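Local structure of peptidoglycan-N-acetylglucosamine deacetylase BC_1960 (4L1G) at residues 63-67 with 188-194; 106-112 with 153-157; 163-167 with 260-266; 58-64 with 175-181. The protein catalyses the zinc-dependent removal of acetyl groups from N-acetylglucosamine residues of peptidoglycan, and also acts on soluble chitin substrates and N-acetylchitooligomers. All coordinates share one frame; numbering follows the deposited sequence.

Interaction 1: residues 63-67 with 188-194; sequences AYAFS and FMIVQWS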
# COMPACT_ATOMS: atom_id res chain seq x y z
N ALA A 63 12.02 7.67 -8.72
CA ALA A 63 10.58 7.43 -8.66
C ALA A 63 10.22 7.08 -7.22
O ALA A 63 10.19 5.91 -6.85
CB ALA A 63 10.19 6.31 -9.61
N TYR A 64 9.93 8.11 -6.43
CA TYR A 64 9.83 7.96 -4.98
C TYR A 64 8.98 9.09 -4.40
O TYR A 64 9.24 10.27 -4.66
CB TYR A 64 11.24 7.99 -4.40
CG TYR A 64 11.36 7.70 -2.92
CD1 TYR A 64 11.10 6.43 -2.42
CD2 TYR A 64 11.78 8.69 -2.03
CE1 TYR A 64 11.22 6.16 -1.07
CE2 TYR A 64 11.91 8.42 -0.68
CZ TYR A 64 11.63 7.16 -0.21
OH TYR A 64 11.76 6.89 1.14
N ALA A 65 7.96 8.74 -3.62
CA ALA A 65 7.08 9.75 -3.04
C ALA A 65 6.46 9.31 -1.72
O ALA A 65 6.35 8.11 -1.44
CB ALA A 65 5.99 10.15 -4.03
N PHE A 66 6.05 10.28 -0.91
CA PHE A 66 5.39 10.02 0.36
C PHE A 66 3.90 10.32 0.26
O PHE A 66 3.07 9.72 0.96
CB PHE A 66 6.00 10.88 1.47
CG PHE A 66 7.40 10.48 1.84
CD1 PHE A 66 8.49 11.00 1.15
CD2 PHE A 66 7.64 9.59 2.87
CE1 PHE A 66 9.78 10.64 1.49
CE2 PHE A 66 8.93 9.22 3.22
CZ PHE A 66 10.00 9.75 2.52
N SER A 67 3.56 11.27 -0.61
CA SER A 67 2.19 11.71 -0.80
C SER A 67 1.99 12.25 -2.21
O SER A 67 2.94 12.26 -3.01
CB SER A 67 1.82 12.76 0.25
OG SER A 67 2.80 13.78 0.34
N PHE A 188 10.04 0.78 -11.83
CA PHE A 188 9.18 0.71 -10.65
C PHE A 188 8.94 2.12 -10.12
O PHE A 188 9.65 3.06 -10.47
CB PHE A 188 9.85 -0.10 -9.54
CG PHE A 188 9.84 -1.58 -9.76
CD1 PHE A 188 8.69 -2.32 -9.56
CD2 PHE A 188 11.00 -2.25 -10.13
CE1 PHE A 188 8.68 -3.70 -9.74
CE2 PHE A 188 11.01 -3.62 -10.32
CZ PHE A 188 9.84 -4.34 -10.12
N MET A 189 7.93 2.26 -9.27
CA MET A 189 7.81 3.45 -8.44
C MET A 189 7.63 3.04 -6.99
O MET A 189 6.84 2.15 -6.68
CB MET A 189 6.67 4.37 -8.88
CG MET A 189 6.60 5.63 -8.03
SD MET A 189 5.48 6.91 -8.61
CE MET A 189 5.85 8.23 -7.45
N ILE A 190 8.37 3.69 -6.10
CA ILE A 190 8.29 3.38 -4.68
C ILE A 190 7.49 4.44 -3.95
O ILE A 190 7.81 5.63 -4.02
CB ILE A 190 9.68 3.22 -4.06
CG1 ILE A 190 10.37 1.99 -4.66
CG2 ILE A 190 9.59 3.13 -2.55
CD1 ILE A 190 11.63 1.58 -3.94
N VAL A 191 6.44 4.02 -3.26
CA VAL A 191 5.62 4.95 -2.50
C VAL A 191 5.58 4.57 -1.03
O VAL A 191 5.23 3.44 -0.68
CB VAL A 191 4.18 5.05 -3.06
CG1 VAL A 191 3.32 5.94 -2.17
CG2 VAL A 191 4.20 5.57 -4.49
N GLN A 192 5.95 5.51 -0.17
CA GLN A 192 5.86 5.32 1.26
C GLN A 192 4.46 5.71 1.72
O GLN A 192 3.46 5.23 1.17
CB GLN A 192 6.91 6.16 1.99
CG GLN A 192 8.34 5.93 1.51
CD GLN A 192 8.97 4.67 2.09
OE1 GLN A 192 8.28 3.78 2.58
NE2 GLN A 192 10.30 4.60 2.03
N TRP A 193 4.38 6.58 2.71
CA TRP A 193 3.09 7.05 3.21
C TRP A 193 3.26 8.38 3.94
O TRP A 193 4.38 8.80 4.23
CB TRP A 193 2.45 6.01 4.13
CG TRP A 193 3.29 5.65 5.33
CD1 TRP A 193 3.24 6.24 6.56
CD2 TRP A 193 4.29 4.63 5.41
NE1 TRP A 193 4.15 5.65 7.40
CE2 TRP A 193 4.81 4.66 6.72
CE3 TRP A 193 4.80 3.70 4.50
CZ2 TRP A 193 5.82 3.79 7.14
CZ3 TRP A 193 5.81 2.83 4.92
CH2 TRP A 193 6.30 2.88 6.23
N SER A 194 2.15 9.05 4.23
CA SER A 194 2.19 10.33 4.92
C SER A 194 1.24 10.38 6.11
O SER A 194 1.32 11.28 6.94
CB SER A 194 1.90 11.49 3.96
OG SER A 194 0.55 11.47 3.53

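Interaction 2: residues 106-112 with 153-157; sequences LLGENAE and TEEIL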
# COMPACT_ATOMS: atom_id res chain seq x y z
N LEU A 106 1.19 -6.41 -1.28
CA LEU A 106 1.14 -7.80 -0.84
C LEU A 106 2.52 -8.42 -0.66
O LEU A 106 3.44 -8.16 -1.43
CB LEU A 106 0.33 -8.63 -1.84
CG LEU A 106 -1.07 -8.13 -2.18
CD1 LEU A 106 -1.73 -9.05 -3.21
CD2 LEU A 106 -1.93 -8.00 -0.93
N LEU A 107 2.65 -9.25 0.38
CA LEU A 107 3.86 -10.03 0.58
C LEU A 107 3.84 -11.25 -0.33
O LEU A 107 2.80 -11.89 -0.50
CB LEU A 107 3.98 -10.48 2.04
CG LEU A 107 4.32 -9.39 3.06
CD1 LEU A 107 4.12 -9.88 4.48
CD2 LEU A 107 5.74 -8.92 2.85
N GLY A 108 4.99 -11.56 -0.93
CA GLY A 108 5.10 -12.70 -1.82
C GLY A 108 4.73 -14.01 -1.16
O GLY A 108 4.04 -14.84 -1.76
N GLU A 109 5.18 -14.20 0.07
CA GLU A 109 4.95 -15.46 0.78
C GLU A 109 3.48 -15.65 1.14
O GLU A 109 2.99 -16.78 1.19
CB GLU A 109 5.83 -15.55 2.04
CG GLU A 109 5.49 -14.54 3.12
CD GLU A 109 6.50 -14.54 4.25
OE1 GLU A 109 7.45 -15.35 4.21
OE2 GLU A 109 6.34 -13.73 5.19
N ASN A 110 2.77 -14.56 1.40
CA ASN A 110 1.36 -14.63 1.75
C ASN A 110 0.48 -14.84 0.52
O ASN A 110 -0.58 -15.45 0.61
CB ASN A 110 0.93 -13.37 2.51
CG ASN A 110 1.48 -13.34 3.92
OD1 ASN A 110 1.89 -14.37 4.45
ND2 ASN A 110 1.48 -12.16 4.53
N ALA A 111 0.95 -14.34 -0.62
CA ALA A 111 0.26 -14.55 -1.88
C ALA A 111 0.28 -16.02 -2.29
O ALA A 111 -0.62 -16.50 -2.98
CB ALA A 111 0.88 -13.68 -2.97
N GLU A 112 1.31 -16.74 -1.85
CA GLU A 112 1.43 -18.17 -2.14
C GLU A 112 0.45 -18.99 -1.32
O GLU A 112 -0.09 -19.99 -1.80
CB GLU A 112 2.86 -18.66 -1.88
CG GLU A 112 3.87 -18.18 -2.90
CD GLU A 112 5.27 -18.68 -2.59
OE1 GLU A 112 6.05 -18.89 -3.55
OE2 GLU A 112 5.59 -18.85 -1.39
N THR A 153 8.68 -11.87 -5.89
CA THR A 153 7.34 -11.39 -5.57
C THR A 153 6.62 -10.94 -6.83
O THR A 153 5.42 -11.18 -6.99
CB THR A 153 7.40 -10.23 -4.56
OG1 THR A 153 8.12 -10.65 -3.39
CG2 THR A 153 5.99 -9.80 -4.15
N GLU A 154 7.35 -10.28 -7.72
CA GLU A 154 6.79 -9.80 -8.97
C GLU A 154 6.25 -10.95 -9.81
O GLU A 154 5.16 -10.86 -10.38
CB GLU A 154 7.83 -9.01 -9.75
CG GLU A 154 7.28 -8.18 -10.91
CD GLU A 154 6.80 -6.80 -10.48
OE1 GLU A 154 6.74 -5.92 -11.35
OE2 GLU A 154 6.50 -6.60 -9.29
N GLU A 155 7.02 -12.03 -9.89
CA GLU A 155 6.63 -13.21 -10.66
C GLU A 155 5.36 -13.84 -10.10
O GLU A 155 4.45 -14.21 -10.85
CB GLU A 155 7.75 -14.26 -10.66
CG GLU A 155 8.97 -13.87 -11.48
CD GLU A 155 10.11 -14.85 -11.32
OE1 GLU A 155 10.01 -15.77 -10.48
OE2 GLU A 155 11.13 -14.70 -12.04
N ILE A 156 5.30 -13.96 -8.78
CA ILE A 156 4.14 -14.53 -8.10
C ILE A 156 2.88 -13.70 -8.37
O ILE A 156 1.84 -14.24 -8.73
CB ILE A 156 4.38 -14.63 -6.58
CG1 ILE A 156 5.46 -15.68 -6.29
CG2 ILE A 156 3.09 -14.97 -5.85
CD1 ILE A 156 5.92 -15.71 -4.85
N LEU A 157 3.00 -12.39 -8.19
CA LEU A 157 1.87 -11.49 -8.37
C LEU A 157 1.44 -11.37 -9.83
O LEU A 157 0.26 -11.24 -10.13
CB LEU A 157 2.18 -10.11 -7.78
CG LEU A 157 2.43 -10.09 -6.27
CD1 LEU A 157 2.77 -8.69 -5.79
CD2 LEU A 157 1.22 -10.65 -5.53

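Interaction 3: residues 163-167 with 260-266; sequences YAPKF and FQTSKER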
# COMPACT_ATOMS: atom_id res chain seq x y z
N TYR A 163 -0.67 -9.07 -14.19
CA TYR A 163 0.25 -8.00 -14.54
C TYR A 163 1.37 -7.89 -13.51
O TYR A 163 1.21 -8.30 -12.36
CB TYR A 163 -0.48 -6.66 -14.68
CG TYR A 163 -1.07 -6.13 -13.39
CD1 TYR A 163 -2.33 -6.54 -12.97
CD2 TYR A 163 -0.38 -5.22 -12.61
CE1 TYR A 163 -2.88 -6.06 -11.80
CE2 TYR A 163 -0.93 -4.73 -11.43
CZ TYR A 163 -2.18 -5.15 -11.03
OH TYR A 163 -2.72 -4.66 -9.86
N ALA A 164 2.51 -7.35 -13.93
CA ALA A 164 3.62 -7.10 -13.02
C ALA A 164 3.46 -5.73 -12.38
O ALA A 164 3.51 -4.72 -13.07
CB ALA A 164 4.95 -7.20 -13.76
N PRO A 165 3.26 -5.69 -11.05
CA PRO A 165 3.00 -4.44 -10.32
C PRO A 165 4.12 -3.42 -10.47
O PRO A 165 5.29 -3.77 -10.35
CB PRO A 165 2.89 -4.90 -8.86
CG PRO A 165 2.52 -6.35 -8.95
CD PRO A 165 3.24 -6.86 -10.16
N LYS A 166 3.76 -2.17 -10.72
CA LYS A 166 4.74 -1.10 -10.89
C LYS A 166 5.16 -0.53 -9.54
O LYS A 166 6.24 0.03 -9.40
CB LYS A 166 4.16 0.02 -11.76
CG LYS A 166 5.14 1.14 -12.09
CD LYS A 166 4.47 2.26 -12.86
CE LYS A 166 5.47 3.31 -13.30
NZ LYS A 166 6.45 2.76 -14.28
N PHE A 167 4.29 -0.68 -8.54
CA PHE A 167 4.50 -0.05 -7.25
C PHE A 167 5.14 -0.95 -6.20
O PHE A 167 4.71 -2.09 -5.99
CB PHE A 167 3.18 0.54 -6.71
CG PHE A 167 2.76 1.81 -7.40
CD1 PHE A 167 1.99 1.77 -8.54
CD2 PHE A 167 3.15 3.04 -6.89
CE1 PHE A 167 1.60 2.94 -9.18
CE2 PHE A 167 2.77 4.21 -7.52
CZ PHE A 167 1.99 4.16 -8.66
N PHE A 260 -0.61 9.18 -8.90
CA PHE A 260 0.69 9.55 -9.45
C PHE A 260 0.72 9.52 -10.98
O PHE A 260 1.79 9.58 -11.58
CB PHE A 260 1.79 8.69 -8.84
CG PHE A 260 1.97 8.91 -7.37
CD1 PHE A 260 2.57 10.06 -6.89
CD2 PHE A 260 1.52 7.96 -6.46
CE1 PHE A 260 2.72 10.27 -5.54
CE2 PHE A 260 1.67 8.17 -5.10
CZ PHE A 260 2.27 9.33 -4.63
N GLN A 261 -0.47 9.43 -11.57
CA GLN A 261 -0.65 9.51 -13.02
C GLN A 261 0.30 8.60 -13.79
O GLN A 261 1.03 9.04 -14.67
CB GLN A 261 -0.50 10.96 -13.50
CG GLN A 261 -1.63 11.88 -13.06
CD GLN A 261 -2.95 11.56 -13.75
OE1 GLN A 261 -3.18 11.96 -14.89
NE2 GLN A 261 -3.82 10.83 -13.06
N THR A 262 0.28 7.32 -13.43
CA THR A 262 1.08 6.33 -14.14
C THR A 262 0.32 5.02 -14.21
O THR A 262 -0.77 4.89 -13.65
CB THR A 262 2.44 6.11 -13.47
OG1 THR A 262 3.30 5.39 -14.36
CG2 THR A 262 2.29 5.33 -12.17
N SER A 263 0.90 4.04 -14.91
CA SER A 263 0.27 2.74 -15.04
C SER A 263 0.40 1.95 -13.74
O SER A 263 1.28 2.23 -12.92
CB SER A 263 0.89 1.96 -16.20
OG SER A 263 0.31 0.67 -16.32
N LYS A 264 -0.47 0.96 -13.56
CA LYS A 264 -0.38 0.07 -12.42
C LYS A 264 0.62 -1.05 -12.70
O LYS A 264 1.12 -1.69 -11.78
CB LYS A 264 -1.74 -0.54 -12.11
CG LYS A 264 -2.28 -1.42 -13.22
CD LYS A 264 -3.58 -2.10 -12.82
CE LYS A 264 -4.14 -2.91 -13.97
NZ LYS A 264 -5.45 -3.52 -13.61
N GLU A 265 0.91 -1.27 -13.98
CA GLU A 265 1.84 -2.33 -14.37
C GLU A 265 3.16 -1.75 -14.86
O GLU A 265 3.23 -0.63 -15.37
CB GLU A 265 1.22 -3.24 -15.43
CG GLU A 265 0.87 -2.55 -16.73
CD GLU A 265 0.30 -3.51 -17.76
OE1 GLU A 265 0.56 -4.73 -17.65
OE2 GLU A 265 -0.40 -3.04 -18.68
N ARG A 266 4.22 -2.54 -14.71
CA ARG A 266 5.57 -2.09 -15.02
C ARG A 266 5.83 -2.07 -16.52
O ARG A 266 5.80 -3.12 -17.18
CB ARG A 266 6.58 -2.98 -14.31
CG ARG A 266 7.97 -2.40 -14.23
CD ARG A 266 8.76 -3.08 -13.15
NE ARG A 266 9.07 -4.47 -13.48
CZ ARG A 266 10.25 -4.87 -13.94
NH1 ARG A 266 11.23 -4.00 -14.13
NH2 ARG A 266 10.46 -6.16 -14.22
O HOH W 1 2.55 -6.26 -16.65
O HOH W 2 1.27 -1.59 -9.07

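Interaction 4: residues 58-64 with 175-181; sequences WVEKYAY and ILENQLK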
# COMPACT_ATOMS: atom_id res chain seq x y z
N TRP A 58 15.50 12.42 -2.42
CA TRP A 58 15.21 11.23 -3.23
C TRP A 58 13.95 11.37 -4.09
O TRP A 58 13.81 10.67 -5.10
CB TRP A 58 15.12 9.98 -2.36
CG TRP A 58 16.45 9.54 -1.82
CD1 TRP A 58 17.67 10.06 -2.12
CD2 TRP A 58 16.68 8.49 -0.87
NE1 TRP A 58 18.65 9.40 -1.42
CE2 TRP A 58 18.07 8.43 -0.65
CE3 TRP A 58 15.85 7.59 -0.19
CZ2 TRP A 58 18.65 7.51 0.23
CZ3 TRP A 58 16.43 6.68 0.68
CH2 TRP A 58 17.81 6.65 0.88
N VAL A 59 13.03 12.25 -3.70
CA VAL A 59 11.81 12.45 -4.49
C VAL A 59 12.10 13.25 -5.76
O VAL A 59 11.31 13.23 -6.71
CB VAL A 59 10.67 13.14 -3.68
CG1 VAL A 59 10.44 12.43 -2.35
CG2 VAL A 59 10.95 14.62 -3.47
N GLU A 60 13.24 13.93 -5.78
CA GLU A 60 13.65 14.72 -6.93
C GLU A 60 14.52 13.91 -7.89
O GLU A 60 14.64 14.25 -9.06
CB GLU A 60 14.42 15.96 -6.49
CG GLU A 60 13.60 16.95 -5.68
CD GLU A 60 14.39 18.21 -5.34
OE1 GLU A 60 13.75 19.24 -5.03
OE2 GLU A 60 15.63 18.17 -5.38
N LYS A 61 15.11 12.83 -7.38
CA LYS A 61 16.08 12.07 -8.16
C LYS A 61 15.53 10.73 -8.65
O LYS A 61 15.92 10.25 -9.71
CB LYS A 61 17.35 11.85 -7.33
CG LYS A 61 18.53 11.29 -8.12
CD LYS A 61 19.81 11.35 -7.30
CE LYS A 61 20.98 10.68 -8.02
NZ LYS A 61 21.30 11.34 -9.31
N TYR A 62 14.62 10.14 -7.88
CA TYR A 62 14.09 8.82 -8.20
C TYR A 62 12.57 8.78 -8.24
O TYR A 62 11.90 9.74 -7.85
CB TYR A 62 14.60 7.79 -7.19
CG TYR A 62 16.10 7.80 -7.01
CD1 TYR A 62 16.93 7.26 -7.98
CD2 TYR A 62 16.68 8.35 -5.88
CE1 TYR A 62 18.31 7.26 -7.83
CE2 TYR A 62 18.05 8.35 -5.71
CZ TYR A 62 18.86 7.81 -6.69
OH TYR A 62 20.23 7.81 -6.53
N ALA A 63 12.02 7.67 -8.72
CA ALA A 63 10.58 7.43 -8.66
C ALA A 63 10.22 7.08 -7.22
O ALA A 63 10.19 5.91 -6.85
CB ALA A 63 10.19 6.31 -9.61
N TYR A 64 9.93 8.11 -6.43
CA TYR A 64 9.83 7.96 -4.98
C TYR A 64 8.98 9.09 -4.40
O TYR A 64 9.24 10.27 -4.66
CB TYR A 64 11.24 7.99 -4.40
CG TYR A 64 11.36 7.70 -2.92
CD1 TYR A 64 11.10 6.43 -2.42
CD2 TYR A 64 11.78 8.69 -2.03
CE1 TYR A 64 11.22 6.16 -1.07
CE2 TYR A 64 11.91 8.42 -0.68
CZ TYR A 64 11.63 7.16 -0.21
OH TYR A 64 11.76 6.89 1.14
N ILE A 175 14.64 1.75 2.96
CA ILE A 175 15.18 1.56 1.61
C ILE A 175 16.54 2.27 1.47
O ILE A 175 16.76 3.33 2.06
CB ILE A 175 14.19 2.06 0.53
CG1 ILE A 175 14.60 1.57 -0.86
CG2 ILE A 175 14.05 3.58 0.55
CD1 ILE A 175 14.03 0.22 -1.21
N LEU A 176 17.45 1.66 0.72
CA LEU A 176 18.76 2.28 0.45
C LEU A 176 18.73 2.98 -0.90
O LEU A 176 17.89 2.66 -1.75
CB LEU A 176 19.87 1.22 0.48
CG LEU A 176 20.09 0.48 1.81
CD1 LEU A 176 21.26 -0.48 1.69
CD2 LEU A 176 20.30 1.46 2.95
N GLU A 177 19.65 3.92 -1.11
CA GLU A 177 19.65 4.70 -2.34
C GLU A 177 19.89 3.86 -3.59
O GLU A 177 19.22 4.05 -4.60
CB GLU A 177 20.66 5.85 -2.27
CG GLU A 177 20.61 6.77 -3.48
CD GLU A 177 21.46 8.02 -3.33
OE1 GLU A 177 21.91 8.31 -2.21
OE2 GLU A 177 21.67 8.71 -4.35
N ASN A 178 20.84 2.93 -3.51
CA ASN A 178 21.13 2.06 -4.64
C ASN A 178 19.97 1.12 -4.96
O ASN A 178 19.76 0.77 -6.12
CB ASN A 178 22.41 1.25 -4.39
CG ASN A 178 23.66 2.09 -4.54
OD1 ASN A 178 23.67 3.07 -5.28
ND2 ASN A 178 24.72 1.71 -3.84
N GLN A 179 19.23 0.74 -3.93
CA GLN A 179 18.04 -0.08 -4.11
C GLN A 179 16.98 0.74 -4.82
O GLN A 179 16.30 0.25 -5.73
CB GLN A 179 17.52 -0.55 -2.75
CG GLN A 179 18.48 -1.46 -2.00
CD GLN A 179 18.02 -1.74 -0.59
OE1 GLN A 179 17.18 -1.03 -0.05
NE2 GLN A 179 18.57 -2.79 0.02
N LEU A 180 16.84 1.99 -4.41
CA LEU A 180 15.88 2.90 -5.02
C LEU A 180 16.29 3.24 -6.45
O LEU A 180 15.45 3.37 -7.33
CB LEU A 180 15.77 4.17 -4.18
CG LEU A 180 14.76 5.24 -4.59
CD1 LEU A 180 13.38 4.64 -4.78
CD2 LEU A 180 14.73 6.34 -3.53
N LYS A 181 17.60 3.36 -6.66
CA LYS A 181 18.14 3.64 -7.99
C LYS A 181 17.85 2.50 -8.96
O LYS A 181 17.44 2.74 -10.09
CB LYS A 181 19.65 3.90 -7.90
CG LYS A 181 20.34 4.10 -9.24
CD LYS A 181 21.80 4.48 -9.04
CE LYS A 181 22.57 4.46 -10.35
NZ LYS A 181 22.72 3.08 -10.91

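Interaction 1: residues 63-67 with 188-194
Tyr64 and Gln192 meet through their polar ends above a short pair of parallel strands, 64-65 and 189-191. NE2 of Gln192 donates to OH of Tyr64 at 2.9 Å, almost straight and in the plane of the amide. That plane stands at 79° to the phenol ring. The ring reaches this position because CG of Tyr64 lies anti to the backbone N (chi1 -173°), which swings the ring over Ile190 toward Gln192. CG2 of Ile190 abuts the ring edge, 3.6 Å from CD1 of Tyr64. Gln192 bends at chi2 (-80°), so that its CB and CG run beside the Phe66 ring while the amide turns to the tyrosine; CB of Gln192 lies 3.6 Å from CD2 of Phe66. On the other face of the sheet the extended chain of Met189 ends with CE against CB of Ala65, at 3.9 Å.

Three backbone bonds set the parallel register: Ile190 N to Ala63 O, Ala65 N to Ile190 O, and Gln192 N to Ala65 O at 2.9 Å. Strand 189-191 is itself the middle of three, with 167-168 on its far side, so strand 64-65 forms an edge. Beyond Gln192 the chain passes Trp193, whose CB is directed away from 63-67 and whose side chain lies about 5 Å from that of Asp80, the predicted catalytic base. The buried amide uses its N-H groups on the tyrosine hydroxyl and, weakly, on Gly173 O, so Tyr64 OH acts as acceptor here and the edge strand is linked to the loop after strand 167-168.

Interaction 2: residues 106-112 with 153-157
Ile156 lies against the start of helix 108-113, where two helices of the NodB-type deacetylase barrel, 108-113 and 143-161, pack with their short segments inclined at 30° and axes 9.4 Å apart. From CB, which points at the neighbouring helix, the isoleucine divides. CG2 is anti to the backbone N and meets CB of Ala111 at 3.9 Å. CG1 takes the other direction, beside the backbone N (chi1 -68°), and hands the chain on to CD1, which lies over the first turn, 3.7 Å from Gly108 O. The same methyl also touches the aliphatic and carboxylate parts of Glu112, which crosses it at about a right angle, while OE2 of Glu112 is held by the hydroxyl of Tyr133.

Near Gly108 the helices come together most closely, its CA only 4.6 Å from that of Thr153. The glycine has no side chain to hold them apart, and CG2 of Thr153 rests 3.8 Å from Gly108 N. The threonine hydroxyl is turned back to its own helix, bonded to Gln149 O. No hydrogen bond joins the two segments; they meet by van der Waals contact, mostly of methyl groups.

Leu157 fills the inner side of the contact, toward strand 103-106. Its CD2 touches both CB of Ala111 and CD1 of Leu106, which lie roughly at right angles about it, and Ile128 of the adjacent strand touches both leucines. Leu106 itself ends a barrel strand and lies about 6 Å, side chain to side chain, from the zinc ligand His131. At the inner limit of the contact, CD1 of Leu106 and CD2 of Leu157 approach to 4.1 Å.

Interaction 3: residues 163-167 with 260-266
Lys166 and Ala164 each make one backbone bond to the C-terminal tail 260-266 where the loop after helix 143-161 enters strand 167-168 of the deacetylase barrel. Lys166 N donates to Lys264 O at 2.9 Å from above the carbonyl plane, and Arg266 N donates to Ala164 O at 2.8 Å, so that Pro165 and Glu265 form a single bridge.

The tight part lies on the Lys166 and Phe167 side. Lys166 runs extended as far as CE alongside the tail: CD lies 3.2 Å from Ser263 O and CE the same distance from OG1 of Thr262. A final bend (chi4 64°) sets NZ, which bonds to Asn187 O. CZ of Phe167 meets CG2 of Thr262 at 3.7 Å, and CE2 of Phe167 touches CD2 of Phe260. A water in the plane of the Phe167 ring, at its edge, joins Lys264 O to Phe167 N. Phe260 follows helix 256-259, whose end is a Schellman motif with Gln261 as its positive-phi residue.

The outer side is looser and carried by the exposed residues Ser263, Lys264 and Glu265. Lys264 lays its extended chain over the buried Tyr163 ring; CD sits over one face, offset toward the rim, and NZ makes an off-centre cation-pi contact 4.6 Å from the centroid. The Tyr163 ring is tethered at its far end by OH to Ile128 N. Ser263 OG accepts from Glu265 N in an ST turn. At the outer margin a second water accepts from Ala164 N while donating to OE1 of Glu265 at 2.7 Å.

Interaction 4: residues 58-64 with 175-181
Leu180 projects from helix 177-185 into a cluster of three aromatic side chains from 58-64. Its CD2 lies over one face of the Tyr64 ring, 3.9 Å from the centroid in a CH-pi contact, and also touches CE3 of Trp58 at 3.7 Å. CG of Leu180 meets CB of Tyr62 at 3.6 Å. The indole continues past the leucine to the start of the helix, where its CZ3 meets both CG2 and the carbonyl oxygen of Ile175, the latter at the ring edge.

Tyr62 supplies the polar link: its OH donates to OE2 of Glu177 at 2.8 Å, on the anti lone pair of that oxygen. Glu177 reaches out from the first turn with its chain extended, and its CB packs on CZ2 of Trp58. The contact joins the first modelled helix, 55-61, to the helix that precedes strand 189-191 in the barrel-like deacetylase fold.

Farther out, Leu176 at the N-cap position has its N bonded to OE1 of Gln179. CB of Lys181 lies 3.6 Å from CE1 of Tyr62, while its NZ turns to a salt bridge with Glu185. Thr184 accepts at OG1 from Ala63 N.

Overall arrangement
In the modelled chain helix 55-61 and strand 64-65 come first, and both interaction 4 and interaction 1 start there, sharing Ala63 and Tyr64; their loops close at helix 177-185 and then at strand 189-191. Interaction 2 is nested within both, joining helices 108-113 and 143-161. Interaction 3 opens after interaction 2 has closed and crosses interactions 1 and 4, because its second segment is the C-terminal tail. Segment 163-167 meets interaction 1 at Lys166 O and Met189 N, a probable hydrogen bond, and the tail meets it by packing of Phe260 near Ser67. Glu154 of interaction 2 packs on Ala164 and forms a long, weak ion pair with Arg266. Interactions 2 and 4 do not touch.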